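Local coordinates for protein eukaryotic translation initiation factor 2A (Schizosaccharomyces pombe, PDB 3WJ9) that probably directs methionyl-tRNAi to 40S ribosomal subunits during initiation on certain mRNAs, and is represented here by its beta-propeller part, at residues 77-81 and 125-129; 139-143 and 168-173; 310-314 and 326-331; 331-337 and 349-355. One frame throughout, in Å; residues are numbered along the deposited sequence.

Interaction 1: residues 77-81 and 125-129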
loop_
_atom_site.group_PDB
_atom_site.type_symbol
_atom_site.label_atom_id
_atom_site.label_comp_id
_atom_site.label_asym_id
_atom_site.label_seq_id
_atom_site.Cartn_x
_atom_site.Cartn_y
_atom_site.Cartn_z
ATOM N N TYR A 77 8.239 -3.700 14.372
ATOM C CA TYR A 77 8.014 -2.340 13.902
ATOM C C TYR A 77 7.014 -2.336 12.755
ATOM O O TYR A 77 6.278 -1.369 12.565
ATOM C CB TYR A 77 9.321 -1.690 13.445
ATOM C CG TYR A 77 10.245 -1.255 14.561
ATOM C CD1 TYR A 77 10.782 -2.176 15.449
ATOM C CD2 TYR A 77 10.585 0.080 14.720
ATOM C CE1 TYR A 77 11.626 -1.781 16.468
ATOM C CE2 TYR A 77 11.428 0.486 15.736
ATOM C CZ TYR A 77 11.947 -0.450 16.606
ATOM O OH TYR A 77 12.788 -0.051 17.620
ATOM N N GLU A 78 7.004 -3.419 11.983
ATOM C CA GLU A 78 6.149 -3.506 10.805
ATOM C C GLU A 78 5.401 -4.835 10.734
ATOM O O GLU A 78 5.897 -5.868 11.185
ATOM C CB GLU A 78 6.975 -3.300 9.531
ATOM C CG GLU A 78 7.960 -2.143 9.614
ATOM C CD GLU A 78 7.735 -1.097 8.544
ATOM O OE1 GLU A 78 6.663 -1.118 7.906
ATOM O OE2 GLU A 78 8.626 -0.244 8.352
ATOM N N LEU A 79 4.198 -4.794 10.170
ATOM C CA LEU A 79 3.358 -5.976 10.030
ATOM C C LEU A 79 2.760 -6.014 8.625
ATOM O O LEU A 79 2.586 -4.973 7.992
ATOM C CB LEU A 79 2.251 -5.980 11.090
ATOM C CG LEU A 79 2.669 -5.899 12.563
ATOM C CD1 LEU A 79 1.463 -5.642 13.452
ATOM C CD2 LEU A 79 3.388 -7.167 12.998
ATOM N N GLY A 80 2.450 -7.211 8.137
ATOM C CA GLY A 80 1.902 -7.354 6.801
ATOM C C GLY A 80 1.157 -8.654 6.579
ATOM O O GLY A 80 1.665 -9.733 6.875
ATOM N N PHE A 81 -0.058 -8.543 6.053
ATOM C CA PHE A 81 -0.862 -9.709 5.711
ATOM C C PHE A 81 -0.646 -10.116 4.259
ATOM O O PHE A 81 -0.562 -9.266 3.372
ATOM C CB PHE A 81 -2.349 -9.424 5.939
ATOM C CG PHE A 81 -2.807 -9.619 7.357
ATOM C CD1 PHE A 81 -3.106 -10.881 7.839
ATOM C CD2 PHE A 81 -2.958 -8.534 8.203
ATOM C CE1 PHE A 81 -3.538 -11.059 9.138
ATOM C CE2 PHE A 81 -3.390 -8.703 9.502
ATOM C CZ PHE A 81 -3.680 -9.969 9.972
ATOM N N GLN A 125 14.239 -1.491 6.013
ATOM C CA GLN A 125 12.835 -1.436 6.363
ATOM C C GLN A 125 12.032 -1.301 5.078
ATOM O O GLN A 125 10.882 -1.725 5.000
ATOM C CB GLN A 125 12.549 -0.290 7.326
ATOM C CG GLN A 125 13.318 -0.366 8.618
ATOM C CD GLN A 125 12.483 0.077 9.788
ATOM O OE1 GLN A 125 11.256 0.012 9.744
ATOM N NE2 GLN A 125 13.137 0.529 10.849
ATOM N N THR A 126 12.659 -0.701 4.074
ATOM C CA THR A 126 12.049 -0.521 2.760
ATOM C C THR A 126 12.068 -1.824 1.964
ATOM O O THR A 126 13.125 -2.434 1.794
ATOM C CB THR A 126 12.778 0.574 1.963
ATOM O OG1 THR A 126 14.157 0.213 1.817
ATOM C CG2 THR A 126 12.694 1.900 2.701
ATOM N N GLY A 127 10.902 -2.246 1.483
ATOM C CA GLY A 127 10.787 -3.492 0.744
ATOM C C GLY A 127 11.156 -4.691 1.592
ATOM O O GLY A 127 11.790 -5.633 1.119
ATOM N N TRP A 128 10.755 -4.653 2.857
ATOM C CA TRP A 128 11.116 -5.694 3.810
ATOM C C TRP A 128 10.347 -6.992 3.561
ATOM O O TRP A 128 10.931 -8.074 3.554
ATOM C CB TRP A 128 10.874 -5.201 5.242
ATOM C CG TRP A 128 9.428 -4.966 5.564
ATOM C CD1 TRP A 128 8.692 -3.863 5.256
ATOM C CD2 TRP A 128 8.546 -5.860 6.245
ATOM N NE1 TRP A 128 7.405 -4.013 5.707
ATOM C CE2 TRP A 128 7.288 -5.239 6.321
ATOM C CE3 TRP A 128 8.694 -7.136 6.803
ATOM C CZ2 TRP A 128 6.187 -5.833 6.927
ATOM C CZ3 TRP A 128 7.603 -7.732 7.408
ATOM C CH2 TRP A 128 6.365 -7.081 7.464
ATOM N N ASN A 129 9.044 -6.877 3.327
ATOM C CA ASN A 129 8.171 -8.044 3.266
ATOM C C ASN A 129 8.300 -8.830 1.968
ATOM O O ASN A 129 8.802 -8.321 0.965
ATOM C CB ASN A 129 6.713 -7.616 3.458
ATOM C CG ASN A 129 5.825 -8.754 3.928
ATOM O OD1 ASN A 129 6.160 -9.927 3.768
ATOM N ND2 ASN A 129 4.681 -8.411 4.507
#
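Asn129 OD1 accepts a hydrogen bond from Ser89 OG, while ND2 of the same amide faces Gly80 across the contact, with Asn129 ND2 3.8 Å from Gly80 CA. Ser89 is on the strand next to Gly80, and its bond probably sets the turn of the amide. Asn129 CB lies 3.6 Å above the plane of the Trp128 ring, over its centre. The other face of that indole is taken by Glu78. There Glu78 CB comes down near the rim, 3.7 Å from Trp128 CZ2. The same ring points an edge at the strand backbone, with Trp128 CZ2 3.8 Å from Leu79 C in the ring plane. Trp128 chi1 of 66° sets CG between the backbone N and the carbonyl carbon, and this turns the indole back to the strand. In the propeller, strand 76-81 is the first strand of a four-stranded blade. The loop holding 125-129 leads from the last strand of that blade to the next blade. A type II turn from Gln125 to Trp128 shapes this loop, and Trp128 reaches the strand from its end. Replacing Trp128 by an alanine would probably open a gap between Glu78 CB and Asn129 CB and leave the Leu79-Gly80 backbone without the indole edge beside it. Beyond the ring, the Glu78 chain bends at chi2. Its carboxylate stands 43° from the indole plane, with OE1 3.7 Å from Trp128 NE1.

Interaction 2: residues 139-143 and 168-173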
loop_
_atom_site.group_PDB
_atom_site.type_symbol
_atom_site.label_atom_id
_atom_site.label_comp_id
_atom_site.label_asym_id
_atom_site.label_seq_id
_atom_site.Cartn_x
_atom_site.Cartn_y
_atom_site.Cartn_z
ATOM N N ALA A 139 5.442 -16.659 -3.343
ATOM C CA ALA A 139 6.060 -15.561 -2.606
ATOM C C ALA A 139 7.383 -15.175 -3.255
ATOM O O ALA A 139 7.949 -15.954 -4.018
ATOM C CB ALA A 139 6.269 -15.945 -1.150
ATOM N N ALA A 140 7.879 -13.979 -2.952
ATOM C CA ALA A 140 9.076 -13.480 -3.622
ATOM C C ALA A 140 10.002 -12.686 -2.704
ATOM O O ALA A 140 9.592 -11.712 -2.073
ATOM C CB ALA A 140 8.681 -12.633 -4.820
ATOM N N ARG A 141 11.260 -13.117 -2.652
ATOM C CA ARG A 141 12.300 -12.455 -1.872
ATOM C C ARG A 141 13.298 -11.803 -2.828
ATOM O O ARG A 141 13.348 -12.153 -4.006
ATOM C CB ARG A 141 12.995 -13.467 -0.953
ATOM C CG ARG A 141 13.982 -12.891 0.056
ATOM C CD ARG A 141 14.895 -13.995 0.574
ATOM N NE ARG A 141 15.852 -13.532 1.574
ATOM C CZ ARG A 141 16.815 -14.294 2.084
ATOM N NH1 ARG A 141 16.949 -15.550 1.682
ATOM N NH2 ARG A 141 17.647 -13.800 2.991
ATOM N N LEU A 142 14.086 -10.857 -2.328
ATOM C CA LEU A 142 15.063 -10.175 -3.167
ATOM C C LEU A 142 16.491 -10.350 -2.673
ATOM O O LEU A 142 16.848 -9.902 -1.585
ATOM C CB LEU A 142 14.735 -8.690 -3.256
ATOM C CG LEU A 142 15.771 -7.848 -3.995
ATOM C CD1 LEU A 142 15.888 -8.269 -5.455
ATOM C CD2 LEU A 142 15.390 -6.394 -3.872
ATOM N N VAL A 143 17.306 -11.000 -3.492
ATOM C CA VAL A 143 18.718 -11.151 -3.199
ATOM C C VAL A 143 19.486 -10.289 -4.185
ATOM O O VAL A 143 18.985 -9.991 -5.277
ATOM C CB VAL A 143 19.162 -12.627 -3.290
ATOM C CG1 VAL A 143 20.485 -12.837 -2.573
ATOM C CG2 VAL A 143 18.096 -13.518 -2.677
ATOM N N ILE A 168 20.080 -6.921 -10.085
ATOM C CA ILE A 168 18.751 -6.429 -9.737
ATOM C C ILE A 168 18.769 -5.534 -8.506
ATOM O O ILE A 168 19.210 -5.957 -7.436
ATOM C CB ILE A 168 17.770 -7.582 -9.445
ATOM C CG1 ILE A 168 17.549 -8.443 -10.689
ATOM C CG2 ILE A 168 16.457 -7.030 -8.904
ATOM C CD1 ILE A 168 17.060 -9.850 -10.374
ATOM N N SER A 169 18.224 -4.321 -8.620
ATOM C CA SER A 169 18.070 -3.435 -7.453
ATOM C C SER A 169 16.692 -3.481 -6.758
ATOM O O SER A 169 16.612 -3.585 -5.535
ATOM C CB SER A 169 18.406 -1.992 -7.834
ATOM O OG SER A 169 17.941 -1.085 -6.852
ATOM N N ASP A 170 15.621 -3.410 -7.547
ATOM C CA ASP A 170 14.245 -3.604 -7.079
ATOM C C ASP A 170 13.360 -4.350 -8.083
ATOM O O ASP A 170 13.680 -4.433 -9.267
ATOM C CB ASP A 170 13.598 -2.254 -6.754
ATOM C CG ASP A 170 14.478 -1.377 -5.892
ATOM O OD1 ASP A 170 15.313 -1.930 -5.146
ATOM O OD2 ASP A 170 14.333 -0.135 -5.957
ATOM N N PHE A 171 12.241 -4.878 -7.592
ATOM C CA PHE A 171 11.293 -5.641 -8.406
ATOM C C PHE A 171 9.851 -5.424 -7.935
ATOM O O PHE A 171 9.629 -4.845 -6.875
ATOM C CB PHE A 171 11.633 -7.130 -8.353
ATOM C CG PHE A 171 11.162 -7.804 -7.097
ATOM C CD1 PHE A 171 11.754 -7.512 -5.882
ATOM C CD2 PHE A 171 10.126 -8.723 -7.127
ATOM C CE1 PHE A 171 11.324 -8.119 -4.720
ATOM C CE2 PHE A 171 9.694 -9.335 -5.967
ATOM C CZ PHE A 171 10.293 -9.033 -4.761
ATOM N N ALA A 172 8.882 -5.895 -8.718
ATOM C CA ALA A 172 7.471 -5.806 -8.337
ATOM C C ALA A 172 6.625 -6.858 -9.052
ATOM O O ALA A 172 6.670 -6.973 -10.276
ATOM C CB ALA A 172 6.928 -4.412 -8.625
ATOM N N LEU A 173 5.849 -7.616 -8.281
ATOM C CA LEU A 173 5.018 -8.687 -8.830
ATOM C C LEU A 173 3.774 -8.156 -9.539
ATOM O O LEU A 173 3.493 -6.958 -9.502
ATOM C CB LEU A 173 4.601 -9.656 -7.721
ATOM C CG LEU A 173 5.408 -10.947 -7.573
ATOM C CD1 LEU A 173 6.895 -10.652 -7.561
ATOM C CD2 LEU A 173 5.006 -11.687 -6.308
#
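Leu142 reaches Phe171 first through its CB, which lies 3.8 Å from Phe171 CE1. Its CG stands anti to the backbone N (chi1 174°), and the two methyls beyond it part company. CD1 crosses to Ile168, 3.7 Å from CG2 of that residue. CD2 goes to the backbone and lies 3.5 Å from Ser169 O. Two residues back along the strand, Ala140 CB meets the far part of the aromatic ring, 3.6 Å from Phe171 CE2. The same methyl is 3.8 Å from Leu173 CD1, which sits at the edge of the ring, in its plane. The two strands run antiparallel, 172° apart, but their axes are 8.4 Å from each other. They belong to neighbouring propeller blades: 138-143 is the second strand of one, 170-173 the first of the next. The contact is an apolar layer made mainly by side chains; the strands share no backbone pairing. Replacing Phe171 by an alanine would probably leave a gap between Ala140 CB and Leu142 CB where the ring now fits. Gln131 also ties this backbone to the previous blade, its side chain bonding to Phe171 O and Leu173 N. Val183, in Phe171's own blade, also touches Phe171.

Interaction 3: residues 310-314 and 326-331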
loop_
_atom_site.group_PDB
_atom_site.type_symbol
_atom_site.label_atom_id
_atom_site.label_comp_id
_atom_site.label_asym_id
_atom_site.label_seq_id
_atom_site.Cartn_x
_atom_site.Cartn_y
_atom_site.Cartn_z
ATOM N N ALA A 310 -4.378 23.627 -9.042
ATOM C CA ALA A 310 -4.925 23.849 -7.706
ATOM C C ALA A 310 -3.920 23.383 -6.653
ATOM O O ALA A 310 -3.072 22.536 -6.940
ATOM C CB ALA A 310 -6.256 23.118 -7.547
ATOM N N PRO A 311 -4.069 23.833 -5.416
ATOM C CA PRO A 311 -3.051 23.517 -4.415
ATOM C C PRO A 311 -3.273 22.100 -3.926
ATOM O O PRO A 311 -3.769 21.873 -2.826
ATOM C CB PRO A 311 -3.346 24.510 -3.291
ATOM C CG PRO A 311 -4.046 25.642 -3.959
ATOM C CD PRO A 311 -4.863 25.015 -5.047
ATOM N N ARG A 312 -2.896 21.150 -4.778
ATOM C CA ARG A 312 -3.101 19.732 -4.504
ATOM C C ARG A 312 -1.825 18.923 -4.733
ATOM O O ARG A 312 -1.029 19.237 -5.619
ATOM C CB ARG A 312 -4.233 19.187 -5.377
ATOM C CG ARG A 312 -5.472 20.075 -5.408
ATOM C CD ARG A 312 -6.218 20.057 -4.081
ATOM N NE ARG A 312 -7.521 20.708 -4.184
ATOM C CZ ARG A 312 -7.913 21.723 -3.422
ATOM N NH1 ARG A 312 -7.102 22.208 -2.492
ATOM N NH2 ARG A 312 -9.117 22.253 -3.586
ATOM N N ASN A 313 -1.636 17.882 -3.926
ATOM C CA ASN A 313 -0.451 17.038 -4.024
ATOM C C ASN A 313 -0.780 15.551 -3.947
ATOM O O ASN A 313 0.117 14.713 -3.877
ATOM C CB ASN A 313 0.550 17.397 -2.920
ATOM C CG ASN A 313 -0.045 17.281 -1.521
ATOM O OD1 ASN A 313 -1.051 16.606 -1.308
ATOM N ND2 ASN A 313 0.589 17.941 -0.558
ATOM N N THR A 314 -2.069 15.229 -3.944
ATOM C CA THR A 314 -2.504 13.861 -3.698
ATOM C C THR A 314 -3.798 13.521 -4.433
ATOM O O THR A 314 -4.775 14.264 -4.362
ATOM C CB THR A 314 -2.707 13.614 -2.189
ATOM O OG1 THR A 314 -1.526 14.003 -1.474
ATOM C CG2 THR A 314 -3.002 12.146 -1.917
ATOM N N LEU A 326 -9.168 14.777 -4.764
ATOM C CA LEU A 326 -7.997 15.615 -4.987
ATOM C C LEU A 326 -7.732 16.476 -3.757
ATOM O O LEU A 326 -8.531 17.348 -3.414
ATOM C CB LEU A 326 -8.188 16.486 -6.230
ATOM C CG LEU A 326 -6.939 17.212 -6.731
ATOM C CD1 LEU A 326 -5.828 16.223 -7.035
ATOM C CD2 LEU A 326 -7.252 18.059 -7.953
ATOM N N ALA A 327 -6.610 16.226 -3.090
ATOM C CA ALA A 327 -6.340 16.863 -1.808
ATOM C C ALA A 327 -4.926 17.418 -1.699
ATOM O O ALA A 327 -4.076 17.170 -2.553
ATOM C CB ALA A 327 -6.597 15.876 -0.681
ATOM N N GLY A 328 -4.690 18.172 -0.631
ATOM C CA GLY A 328 -3.379 18.719 -0.338
ATOM C C GLY A 328 -2.944 18.355 1.068
ATOM O O GLY A 328 -3.496 18.858 2.046
ATOM N N PHE A 329 -1.954 17.471 1.169
ATOM C CA PHE A 329 -1.469 16.998 2.463
ATOM C C PHE A 329 -0.025 17.425 2.720
ATOM O O PHE A 329 0.651 17.934 1.827
ATOM C CB PHE A 329 -1.570 15.472 2.554
ATOM C CG PHE A 329 -2.964 14.930 2.380
ATOM C CD1 PHE A 329 -4.077 15.684 2.723
ATOM C CD2 PHE A 329 -3.155 13.650 1.888
ATOM C CE1 PHE A 329 -5.353 15.171 2.565
ATOM C CE2 PHE A 329 -4.424 13.132 1.727
ATOM C CZ PHE A 329 -5.525 13.892 2.065
ATOM N N GLY A 330 0.445 17.199 3.944
ATOM C CA GLY A 330 1.821 17.495 4.308
ATOM C C GLY A 330 2.026 18.918 4.786
ATOM O O GLY A 330 3.153 19.348 5.025
ATOM N N ASN A 331 0.924 19.643 4.934
ATOM C CA ASN A 331 0.968 21.054 5.290
ATOM C C ASN A 331 -0.385 21.538 5.795
ATOM O O ASN A 331 -1.365 20.795 5.766
ATOM C CB ASN A 331 1.406 21.883 4.086
ATOM C CG ASN A 331 0.609 21.555 2.841
ATOM O OD1 ASN A 331 -0.599 21.785 2.786
ATOM N ND2 ASN A 331 1.280 21.006 1.836
#
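Asn313 OD1 takes the backbone N-H of Phe329 in a hydrogen bond of 2.8 Å. The bond is nearly straight at N-H (169°), and the donor lies 16° from the carbonyl plane. A second donor reaches the same oxygen: Thr314 OG1 gives a hydrogen bond from above that plane. The other end of the amide, Asn313 ND2, bonds to Phe329 O, though this pair is modelled too close for its length to be trusted. The bond from Phe329 N is thus the sound hold; the doubtful pair would make the grip two-sided. Asn313 CG sits between the backbone N and the carbonyl carbon (chi1 57°), which swings the group toward 326-331. Asn313 N bonds to Ala327 O at 2.9 Å, and Thr314 N adds a weak bond to that oxygen. Ala327 N returns a bond of 3.0 Å to Thr314 O. Beside these, Thr314 CG2 packs 4.0 Å from Phe329 CE2, the two side chains crossing at about a right angle. On the other flank the aliphatic part of Arg312 lies across Leu326, with Arg312 CG 3.5 Å from Leu326 CG. Further out, a salt bridge from Arg312 NH2 to Asp337 OD2 holds the end of this arginine. Cys356 and Arg376 touch Phe329, and Ile336 backs Ala327. An inverse gamma turn centred on Pro311 leads the chain in. Two successive residues, Asn313 and Thr314, facing the single Ala327 make a classic beta bulge, here where the first strand of a WD-repeat propeller blade begins beside the end of the second.

Interaction 4: residues 331-337 and 349-355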
loop_
_atom_site.group_PDB
_atom_site.type_symbol
_atom_site.label_atom_id
_atom_site.label_comp_id
_atom_site.label_asym_id
_atom_site.label_seq_id
_atom_site.Cartn_x
_atom_site.Cartn_y
_atom_site.Cartn_z
ATOM N N ASN A 331 0.924 19.643 4.934
ATOM C CA ASN A 331 0.968 21.054 5.290
ATOM C C ASN A 331 -0.385 21.538 5.795
ATOM O O ASN A 331 -1.365 20.795 5.766
ATOM C CB ASN A 331 1.406 21.883 4.086
ATOM C CG ASN A 331 0.609 21.555 2.841
ATOM O OD1 ASN A 331 -0.599 21.785 2.786
ATOM N ND2 ASN A 331 1.280 21.006 1.836
ATOM N N LEU A 332 -0.439 22.785 6.251
ATOM C CA LEU A 332 -1.694 23.363 6.717
ATOM C C LEU A 332 -2.586 23.723 5.533
ATOM O O LEU A 332 -2.172 23.602 4.380
ATOM C CB LEU A 332 -1.439 24.600 7.582
ATOM C CG LEU A 332 -1.021 24.373 9.038
ATOM C CD1 LEU A 332 0.426 23.905 9.150
ATOM C CD2 LEU A 332 -1.235 25.628 9.857
ATOM N N GLN A 333 -3.807 24.160 5.831
ATOM C CA GLN A 333 -4.777 24.558 4.812
ATOM C C GLN A 333 -5.009 23.453 3.785
ATOM O O GLN A 333 -5.048 23.709 2.582
ATOM C CB GLN A 333 -4.321 25.842 4.110
ATOM C CG GLN A 333 -4.213 27.045 5.031
ATOM C CD GLN A 333 -2.785 27.518 5.214
ATOM O OE1 GLN A 333 -1.957 27.398 4.313
ATOM N NE2 GLN A 333 -2.488 28.055 6.391
ATOM N N GLY A 334 -5.161 22.226 4.270
ATOM C CA GLY A 334 -5.338 21.084 3.395
ATOM C C GLY A 334 -6.790 20.808 3.058
ATOM O O GLY A 334 -7.504 20.170 3.826
ATOM N N SER A 335 -7.225 21.288 1.899
ATOM C CA SER A 335 -8.600 21.084 1.458
ATOM C C SER A 335 -8.758 19.755 0.728
ATOM O O SER A 335 -7.777 19.060 0.466
ATOM C CB SER A 335 -9.050 22.235 0.557
ATOM O OG SER A 335 -9.016 23.467 1.254
ATOM N N ILE A 336 -10.002 19.404 0.415
ATOM C CA ILE A 336 -10.303 18.177 -0.319
ATOM C C ILE A 336 -11.419 18.413 -1.335
ATOM O O ILE A 336 -12.459 18.986 -1.004
ATOM C CB ILE A 336 -10.722 17.026 0.629
ATOM C CG1 ILE A 336 -9.569 16.627 1.554
ATOM C CG2 ILE A 336 -11.191 15.816 -0.169
ATOM C CD1 ILE A 336 -9.895 15.468 2.469
ATOM N N ASP A 337 -11.195 17.975 -2.572
ATOM C CA ASP A 337 -12.212 18.048 -3.614
ATOM C C ASP A 337 -12.555 16.648 -4.114
ATOM O O ASP A 337 -11.689 15.776 -4.167
ATOM C CB ASP A 337 -11.736 18.923 -4.777
ATOM C CG ASP A 337 -11.566 20.375 -4.383
ATOM O OD1 ASP A 337 -12.139 20.779 -3.350
ATOM O OD2 ASP A 337 -10.866 21.115 -5.108
ATOM N N THR A 349 -18.398 18.064 -4.142
ATOM C CA THR A 349 -18.019 18.294 -2.758
ATOM C C THR A 349 -16.649 18.952 -2.626
ATOM O O THR A 349 -15.687 18.555 -3.284
ATOM C CB THR A 349 -18.017 16.966 -1.967
ATOM O OG1 THR A 349 -19.335 16.406 -1.962
ATOM C CG2 THR A 349 -17.571 17.190 -0.533
ATOM N N THR A 350 -16.585 19.977 -1.783
ATOM C CA THR A 350 -15.320 20.546 -1.346
ATOM C C THR A 350 -15.319 20.630 0.174
ATOM O O THR A 350 -16.159 21.307 0.764
ATOM C CB THR A 350 -15.071 21.948 -1.937
ATOM O OG1 THR A 350 -14.883 21.851 -3.353
ATOM C CG2 THR A 350 -13.831 22.576 -1.310
ATOM N N VAL A 351 -14.394 19.915 0.805
ATOM C CA VAL A 351 -14.208 20.012 2.247
ATOM C C VAL A 351 -12.758 20.347 2.546
ATOM O O VAL A 351 -11.881 20.144 1.707
ATOM C CB VAL A 351 -14.587 18.706 2.983
ATOM C CG1 VAL A 351 -15.944 18.204 2.525
ATOM C CG2 VAL A 351 -13.524 17.638 2.776
ATOM N N GLU A 352 -12.502 20.872 3.737
ATOM C CA GLU A 352 -11.129 21.097 4.147
ATOM C C GLU A 352 -10.791 20.246 5.355
ATOM O O GLU A 352 -11.601 20.083 6.267
ATOM C CB GLU A 352 -10.872 22.573 4.452
ATOM C CG GLU A 352 -9.404 22.872 4.723
ATOM C CD GLU A 352 -9.145 24.321 5.072
ATOM O OE1 GLU A 352 -10.102 25.120 5.042
ATOM O OE2 GLU A 352 -7.980 24.661 5.368
ATOM N N ALA A 353 -9.590 19.687 5.338
ATOM C CA ALA A 353 -9.057 18.968 6.478
ATOM C C ALA A 353 -7.613 19.398 6.669
ATOM O O ALA A 353 -6.687 18.732 6.210
ATOM C CB ALA A 353 -9.161 17.469 6.275
ATOM N N ALA A 354 -7.440 20.547 7.313
ATOM C CA ALA A 354 -6.120 21.097 7.580
ATOM C C ALA A 354 -5.263 20.086 8.325
ATOM O O ALA A 354 -5.757 19.376 9.203
ATOM C CB ALA A 354 -6.236 22.385 8.376
ATOM N N ASN A 355 -3.991 20.012 7.943
ATOM C CA ASN A 355 -3.024 19.131 8.588
ATOM C C ASN A 355 -3.372 17.647 8.468
ATOM O O ASN A 355 -2.820 16.817 9.190
ATOM C CB ASN A 355 -2.878 19.509 10.063
ATOM C CG ASN A 355 -2.276 20.885 10.254
ATOM O OD1 ASN A 355 -1.269 21.222 9.636
ATOM N ND2 ASN A 355 -2.897 21.691 11.109
#
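The beta hairpin of strands 335-340 and 346-352 forms the third and fourth strands of a propeller blade, and this contact covers its open end and the loops beyond. Ile336 and Val351 are a hydrogen-bonded antiparallel pair. Val351 N bonds to Ile336 O at 2.8 Å. The return bond from Ile336 N to Val351 O is modelled too short, so its length is doubtful. Past the strand ends, Ala353 N still bonds to Gly334 O, and a weak bond joins Asn355 N to Asn331 O in the loops. Ile336 and Val351 lie side by side on one face, with Ile336 CB 3.6 Å from Val351 CG2. The side chains of Ser335, Asp337, Thr350 and Glu352 stand on the other face. Thr350 OG1 gives a hydrogen bond of 2.9 Å to Asp337 OD1 and meets it from well above the carboxylate plane, 57° out. Glu352 CG is anti to its backbone N (chi1 -173°), and the chain runs on extended. It passes Ser335, with Glu352 CG 3.5 Å from Ser335 OG, and brings the carboxylate close to the backbone of Gln333. In the loops, Leu332 CD1 lies 3.2 Å from Asn355 OD1, the two side chains side by side and pointing the same way. Asp337 OD2 is taken by Arg312, and Thr350 OG1 also bonds to Lys347 NZ. With one carboxylate oxygen in the Arg312 salt bridge and the other bonded to Thr350, the buried Asp337 is likely to stay ionised.

The four contacts follow one another along the chain and fall into two pairs in the propeller. Interactions 1 and 2 lie on neighbouring blades, their centres about 14 Å apart, without touching. Interaction 1 joins a blade's first strand to the loop leading onward, and interaction 2 joins the next two blades. Interactions 3 and 4 have centres about 8 Å apart, share Asn331 and belong to one sheet, where strands 323-327 and 335-340 are neighbours. The Arg312-Asp337 salt bridge ties them together. Interaction 2 lies across the chain's centre from both, about 32 and 37 Å away between centres. Together they sample pairing within a blade, packing between adjacent blades, and a loop linking one blade to the next.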